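Local coordinates for 3-hydroxyacyl-CoA dehydrogenase type-2 (Mycobacterium avium, PDB 3PPI), which probably catalyses the NAD-dependent oxidation of 3-hydroxyacyl-CoA thioesters to 3-oxoacyl-CoA, as a member of the short-chain dehydrogenase/reductase family, at residues 46-51 with 72-77; 33-38 with 55-60. All coordinates share one frame; numbering follows the deposited sequence.

Interaction 1: residues 46-51 with 72-77; sequences TVRRLH and DELGNR. With MG (magnesium ion), chain E.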
loop_
_atom_site.group_PDB
_atom_site.type_symbol
_atom_site.label_atom_id
_atom_site.label_comp_id
_atom_site.label_asym_id
_atom_site.label_seq_id
_atom_site.Cartn_x
_atom_site.Cartn_y
_atom_site.Cartn_z
ATOM N N THR A 46 -9.277 -22.395 13.707
ATOM C CA THR A 46 -8.588 -22.906 12.529
ATOM C C THR A 46 -8.418 -24.415 12.654
ATOM O O THR A 46 -8.743 -25.145 11.731
ATOM C CB THR A 46 -7.227 -22.217 12.340
ATOM O OG1 THR A 46 -7.442 -20.804 12.278
ATOM C CG2 THR A 46 -6.511 -22.691 11.059
ATOM N N VAL A 47 -7.948 -24.878 13.811
ATOM C CA VAL A 47 -7.833 -26.315 14.052
ATOM C C VAL A 47 -9.169 -27.036 13.801
ATOM O O VAL A 47 -9.221 -28.023 13.052
ATOM C CB VAL A 47 -7.324 -26.620 15.466
ATOM C CG1 VAL A 47 -7.436 -28.128 15.770
ATOM C CG2 VAL A 47 -5.870 -26.129 15.628
ATOM N N ARG A 48 -10.234 -26.536 14.420
ATOM C CA ARG A 48 -11.555 -27.149 14.290
ATOM C C ARG A 48 -11.977 -27.219 12.816
ATOM O O ARG A 48 -12.485 -28.240 12.360
ATOM C CB ARG A 48 -12.594 -26.372 15.109
ATOM C CG ARG A 48 -12.427 -26.527 16.615
ATOM C CD ARG A 48 -13.529 -25.819 17.365
ATOM N NE ARG A 48 -13.359 -25.897 18.820
ATOM C CZ ARG A 48 -13.737 -26.928 19.574
ATOM N NH1 ARG A 48 -14.295 -28.002 19.024
ATOM N NH2 ARG A 48 -13.540 -26.891 20.886
ATOM N N ARG A 49 -11.768 -26.129 12.087
ATOM C CA ARG A 49 -12.127 -26.047 10.668
ATOM C C ARG A 49 -11.310 -27.015 9.820
ATOM O O ARG A 49 -11.862 -27.754 9.012
ATOM C CB ARG A 49 -11.906 -24.623 10.143
ATOM C CG ARG A 49 -12.122 -24.429 8.639
ATOM C CD ARG A 49 -13.518 -24.839 8.178
ATOM N NE ARG A 49 -13.657 -24.647 6.734
ATOM C CZ ARG A 49 -14.108 -23.550 6.132
ATOM N NH1 ARG A 49 -14.499 -22.485 6.814
ATOM N NH2 ARG A 49 -14.160 -23.518 4.811
ATOM N N LEU A 50 -9.991 -26.985 9.974
ATOM C CA LEU A 50 -9.144 -27.848 9.150
ATOM C C LEU A 50 -9.395 -29.331 9.462
ATOM O O LEU A 50 -9.413 -30.158 8.557
ATOM C CB LEU A 50 -7.675 -27.490 9.319
ATOM C CG LEU A 50 -7.230 -26.107 8.840
ATOM C CD1 LEU A 50 -5.684 -25.984 8.995
ATOM C CD2 LEU A 50 -7.673 -25.833 7.407
ATOM N N HIS A 51 -9.624 -29.648 10.735
ATOM C CA HIS A 51 -9.957 -31.003 11.153
ATOM C C HIS A 51 -11.289 -31.466 10.530
ATOM O O HIS A 51 -11.371 -32.564 9.977
ATOM C CB HIS A 51 -10.003 -31.078 12.686
ATOM C CG HIS A 51 -10.422 -32.416 13.206
ATOM N ND1 HIS A 51 -11.734 -32.725 13.495
ATOM C CD2 HIS A 51 -9.707 -33.534 13.467
ATOM C CE1 HIS A 51 -11.806 -33.972 13.923
ATOM N NE2 HIS A 51 -10.589 -34.483 13.919
ATOM N N ASP A 72 -8.187 -34.050 22.574
ATOM C CA ASP A 72 -9.026 -35.154 23.059
ATOM C C ASP A 72 -10.449 -35.030 22.523
ATOM O O ASP A 72 -11.019 -36.007 22.045
ATOM C CB ASP A 72 -9.052 -35.211 24.596
ATOM C CG ASP A 72 -7.689 -35.549 25.202
ATOM O OD1 ASP A 72 -6.794 -36.019 24.468
ATOM O OD2 ASP A 72 -7.503 -35.326 26.420
ATOM N N GLU A 73 -11.016 -33.827 22.591
ATOM C CA GLU A 73 -12.363 -33.577 22.075
ATOM C C GLU A 73 -12.486 -33.953 20.603
ATOM O O GLU A 73 -13.506 -34.487 20.193
ATOM C CB GLU A 73 -12.737 -32.093 22.243
ATOM C CG GLU A 73 -14.093 -31.701 21.616
ATOM C CD GLU A 73 -14.360 -30.202 21.632
ATOM O OE1 GLU A 73 -13.644 -29.458 22.328
ATOM O OE2 GLU A 73 -15.288 -29.755 20.927
ATOM N N LEU A 74 -11.465 -33.645 19.799
ATOM C CA LEU A 74 -11.552 -33.860 18.349
ATOM C C LEU A 74 -11.256 -35.302 17.920
ATOM O O LEU A 74 -11.702 -35.727 16.855
ATOM C CB LEU A 74 -10.638 -32.886 17.597
ATOM C CG LEU A 74 -11.045 -31.407 17.666
ATOM C CD1 LEU A 74 -10.072 -30.562 16.860
ATOM C CD2 LEU A 74 -12.475 -31.226 17.173
ATOM N N GLY A 75 -10.509 -36.044 18.732
ATOM C CA GLY A 75 -10.230 -37.457 18.451
ATOM C C GLY A 75 -8.871 -37.703 17.814
ATOM O O GLY A 75 -7.967 -36.861 17.890
ATOM N N ASN A 76 -8.737 -38.852 17.160
ATOM C CA ASN A 76 -7.414 -39.383 16.784
ATOM C C ASN A 76 -6.711 -38.723 15.590
ATOM O O ASN A 76 -5.543 -39.029 15.332
ATOM C CB ASN A 76 -7.478 -40.904 16.576
ATOM C CG ASN A 76 -8.671 -41.331 15.746
ATOM O OD1 ASN A 76 -8.860 -40.859 14.622
ATOM N ND2 ASN A 76 -9.500 -42.216 16.305
ATOM N N ARG A 77 -7.399 -37.832 14.876
ATOM C CA ARG A 77 -6.777 -37.067 13.797
ATOM C C ARG A 77 -6.315 -35.686 14.289
ATOM O O ARG A 77 -5.903 -34.849 13.483
ATOM C CB ARG A 77 -7.749 -36.910 12.627
ATOM C CG ARG A 77 -8.344 -38.237 12.100
ATOM C CD ARG A 77 -9.124 -38.032 10.771
ATOM N NE ARG A 77 -10.375 -37.273 10.904
ATOM C CZ ARG A 77 -10.566 -35.980 10.602
ATOM N NH1 ARG A 77 -9.592 -35.187 10.127
ATOM N NH2 ARG A 77 -11.780 -35.458 10.785
HETATM MG MG MG E . -6.517 -36.552 19.672
HETATM O O HOH W 1 -10.088 -37.183 14.916
HETATM O O HOH W 2 -5.354 -36.264 21.763
HETATM O O HOH W 3 -7.697 -38.533 20.667
HETATM O O HOH W 4 -5.129 -38.462 19.105
#
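The imidazole of H51 is sandwiched between L74 and R77. L74 CB sits over the centre of one face, 4.0 Å from the ring centroid, a CH-pi contact. Against the opposite face lies the R77 guanidinium, stacked with its plane only 7° from that of the ring and the two centres 3.9 Å apart. At the ring edge, in plane, a water 2.9 Å from H51 NE2 donates to L74 O and accepts from R77 N.

R77 also grips the H51 backbone end-on: NH2 and NH1 both donate to H51 O, at 3.0 and 3.2 Å. The NH1 bond follows a lone pair, whereas NH2 comes from above the carbonyl plane. A bend at chi3 (-69°) turns the R77 guanidinium back across the ring. R48, extended from CG to NE, reaches E73 with two nitrogens, NH1 to OE2 at 2.8 Å and NH2 to OE1; the guanidinium and carboxylate planes are 52° apart, and NH2 has a second salt-bridge partner in E44. Between these polar ends V47 CG1 meets L74 CD1 at 3.7 Å.

Helices 41-52 and 64-74 of the Rossmann-type fold are thus joined near the surface, where G75, at positive phi, ends the second helix and gives its carbonyl to magnesium. Stack and paired bonds together fix the R77 guanidinium in orientation, and its charge may polarise the H51 ring.

Interaction 2: residues 33-38 with 55-60; sequences AIVSGG and LGVVIA. With MG (magnesium ion), chain F.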
loop_
_atom_site.group_PDB
_atom_site.type_symbol
_atom_site.label_atom_id
_atom_site.label_comp_id
_atom_site.label_asym_id
_atom_site.label_seq_id
_atom_site.Cartn_x
_atom_site.Cartn_y
_atom_site.Cartn_z
ATOM N N ALA A 33 -1.629 -30.804 8.897
ATOM C CA ALA A 33 -1.391 -29.386 9.100
ATOM C C ALA A 33 -0.946 -29.141 10.539
ATOM O O ALA A 33 -1.289 -29.912 11.447
ATOM C CB ALA A 33 -2.647 -28.617 8.812
ATOM N N ILE A 34 -0.173 -28.079 10.735
ATOM C CA ILE A 34 0.192 -27.589 12.075
ATOM C C ILE A 34 -0.415 -26.200 12.250
ATOM O O ILE A 34 -0.286 -25.344 11.366
ATOM C CB ILE A 34 1.732 -27.472 12.246
ATOM C CG1 ILE A 34 2.395 -28.847 12.287
ATOM C CG2 ILE A 34 2.094 -26.706 13.536
ATOM C CD1 ILE A 34 3.882 -28.788 11.968
ATOM N N VAL A 35 -1.070 -25.961 13.377
ATOM C CA VAL A 35 -1.551 -24.621 13.691
ATOM C C VAL A 35 -0.864 -24.130 14.943
ATOM O O VAL A 35 -1.069 -24.706 16.024
ATOM C CB VAL A 35 -3.083 -24.590 13.885
ATOM C CG1 VAL A 35 -3.558 -23.183 14.212
ATOM C CG2 VAL A 35 -3.801 -25.115 12.623
ATOM N N SER A 36 -0.021 -23.103 14.807
ATOM C CA SER A 36 0.586 -22.471 15.983
ATOM C C SER A 36 -0.475 -21.615 16.665
ATOM O O SER A 36 -1.353 -21.071 16.015
ATOM C CB SER A 36 1.874 -21.685 15.640
ATOM O OG SER A 36 1.622 -20.415 15.068
ATOM N N GLY A 37 -0.417 -21.530 17.991
ATOM C CA GLY A 37 -1.510 -20.957 18.778
ATOM C C GLY A 37 -2.812 -21.740 18.684
ATOM O O GLY A 37 -3.898 -21.178 18.875
ATOM N N GLY A 38 -2.717 -23.043 18.425
ATOM C CA GLY A 38 -3.893 -23.853 18.123
ATOM C C GLY A 38 -4.817 -24.143 19.296
ATOM O O GLY A 38 -5.934 -24.584 19.091
ATOM N N LEU A 55 -8.339 -32.775 7.312
ATOM C CA LEU A 55 -6.892 -32.785 7.616
ATOM C C LEU A 55 -6.605 -33.397 8.986
ATOM O O LEU A 55 -7.399 -33.264 9.908
ATOM C CB LEU A 55 -6.305 -31.365 7.582
ATOM C CG LEU A 55 -6.058 -30.778 6.191
ATOM C CD1 LEU A 55 -5.854 -29.265 6.279
ATOM C CD2 LEU A 55 -4.864 -31.454 5.521
ATOM N N GLY A 56 -5.466 -34.070 9.107
ATOM C CA GLY A 56 -4.893 -34.371 10.416
ATOM C C GLY A 56 -4.270 -33.063 10.876
ATOM O O GLY A 56 -3.673 -32.359 10.063
ATOM N N VAL A 57 -4.423 -32.717 12.156
ATOM C CA VAL A 57 -3.969 -31.425 12.665
ATOM C C VAL A 57 -3.155 -31.537 13.948
ATOM O O VAL A 57 -3.528 -32.260 14.884
ATOM C CB VAL A 57 -5.149 -30.481 12.920
ATOM C CG1 VAL A 57 -4.643 -29.107 13.339
ATOM C CG2 VAL A 57 -6.004 -30.345 11.669
ATOM N N VAL A 58 -2.029 -30.827 13.985
ATOM C CA VAL A 58 -1.242 -30.699 15.193
ATOM C C VAL A 58 -1.548 -29.352 15.822
ATOM O O VAL A 58 -1.439 -28.311 15.172
ATOM C CB VAL A 58 0.241 -30.826 14.909
ATOM C CG1 VAL A 58 1.069 -30.410 16.139
ATOM C CG2 VAL A 58 0.552 -32.250 14.489
ATOM N N ILE A 59 -2.000 -29.398 17.071
ATOM C CA ILE A 59 -2.243 -28.219 17.872
ATOM C C ILE A 59 -0.904 -27.878 18.529
ATOM O O ILE A 59 -0.483 -28.563 19.451
ATOM C CB ILE A 59 -3.317 -28.492 18.957
ATOM C CG1 ILE A 59 -4.669 -28.781 18.314
ATOM C CG2 ILE A 59 -3.427 -27.322 19.925
ATOM C CD1 ILE A 59 -5.500 -29.870 19.065
ATOM N N ALA A 60 -0.228 -26.865 18.003
ATOM C CA ALA A 60 1.088 -26.446 18.467
ATOM C C ALA A 60 0.924 -25.233 19.360
ATOM O O ALA A 60 0.665 -24.126 18.878
ATOM C CB ALA A 60 1.998 -26.108 17.286
HETATM MG MG MG F . -4.293 -19.176 20.446
HETATM O O HOH W 5 -4.559 -18.247 18.212
HETATM O O HOH W 6 -3.469 -20.293 22.435
HETATM O O HOH W 7 -2.291 -18.142 20.711
#
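A33 O accepts V58 N in a 2.8 Å hydrogen bond and also meets V57 CA, 3.3 Å from A33 O, in a CA-H...O contact. V58 O is used in the same way, by V35 N in a nearly straight bond (174° at the hydrogen) and by I34 CA. A33 N to G56 O completes the alternation in which strand 33-36 uses A33 and V35, through both N and O, to face strand 56-60. A60 N donates to V35 O at 3.0 Å, tilted 32° from the carbonyl plane, and A60 O receives S36 CA in a CA-H...O contact and G37 N in a weak, strongly bent hydrogen bond (120°). Parallel bridges pair A33 with V57, I34 with V58, V35 with I59 and S36 with A60; the short strand axes approach to 4.6 Å.

Side chains divide between the two faces of the sheet. On the I34 face, CG1 of I34 lies beside V58 CB, the two side chains pointing the same way, while I34 CG2, anti to the backbone N, reaches A60 CB at 3.8 Å. Helix 88-98 covers this face through I95 and A98. On the other, V35 CG2 meets V57 CG1 at 4.1 Å and A33 CB meets L55 CD1 at a similar distance, with V47 and L50 of helix 41-52 packed above.

As strand 33-36 ends, a type II turn from V35 to G38 brings G38 C within 3.5 Å of I59 CG2. G37 and G38 open the glycine-rich turn, consistent with the dinucleotide-binding turn of short-chain dehydrogenases. The backbone bonds satisfy buried peptide groups between two neighbouring inner strands; just past the strand, magnesium, 2.6 Å from G37 O and also bound by three waters, takes up that carbonyl instead of the neighbouring strand.

Overall arrangement
Interactions 1 and 2 belong to one beta-alpha-beta unit and its next helix: strand 31-36, helix 41-52, strand 56-61, then helix 64-74. Their centres are about 9 Å apart and they touch directly. V47 CG2 packs on V35 CB at 3.6 Å, seating the helix on the sheet. R77 O lies 2.9 Å from V57 N, a probable hydrogen bond that carries the sheet on from segment 55-60 toward strand 78-82. L50 O and L55 N, 3.1 Å apart, probably bond where helix 41-52 leads into the second strand. Each contact contributes one carbonyl to a separate magnesium site, and the glycine-rich turn, the probable cofactor-binding end, belongs to interaction 2.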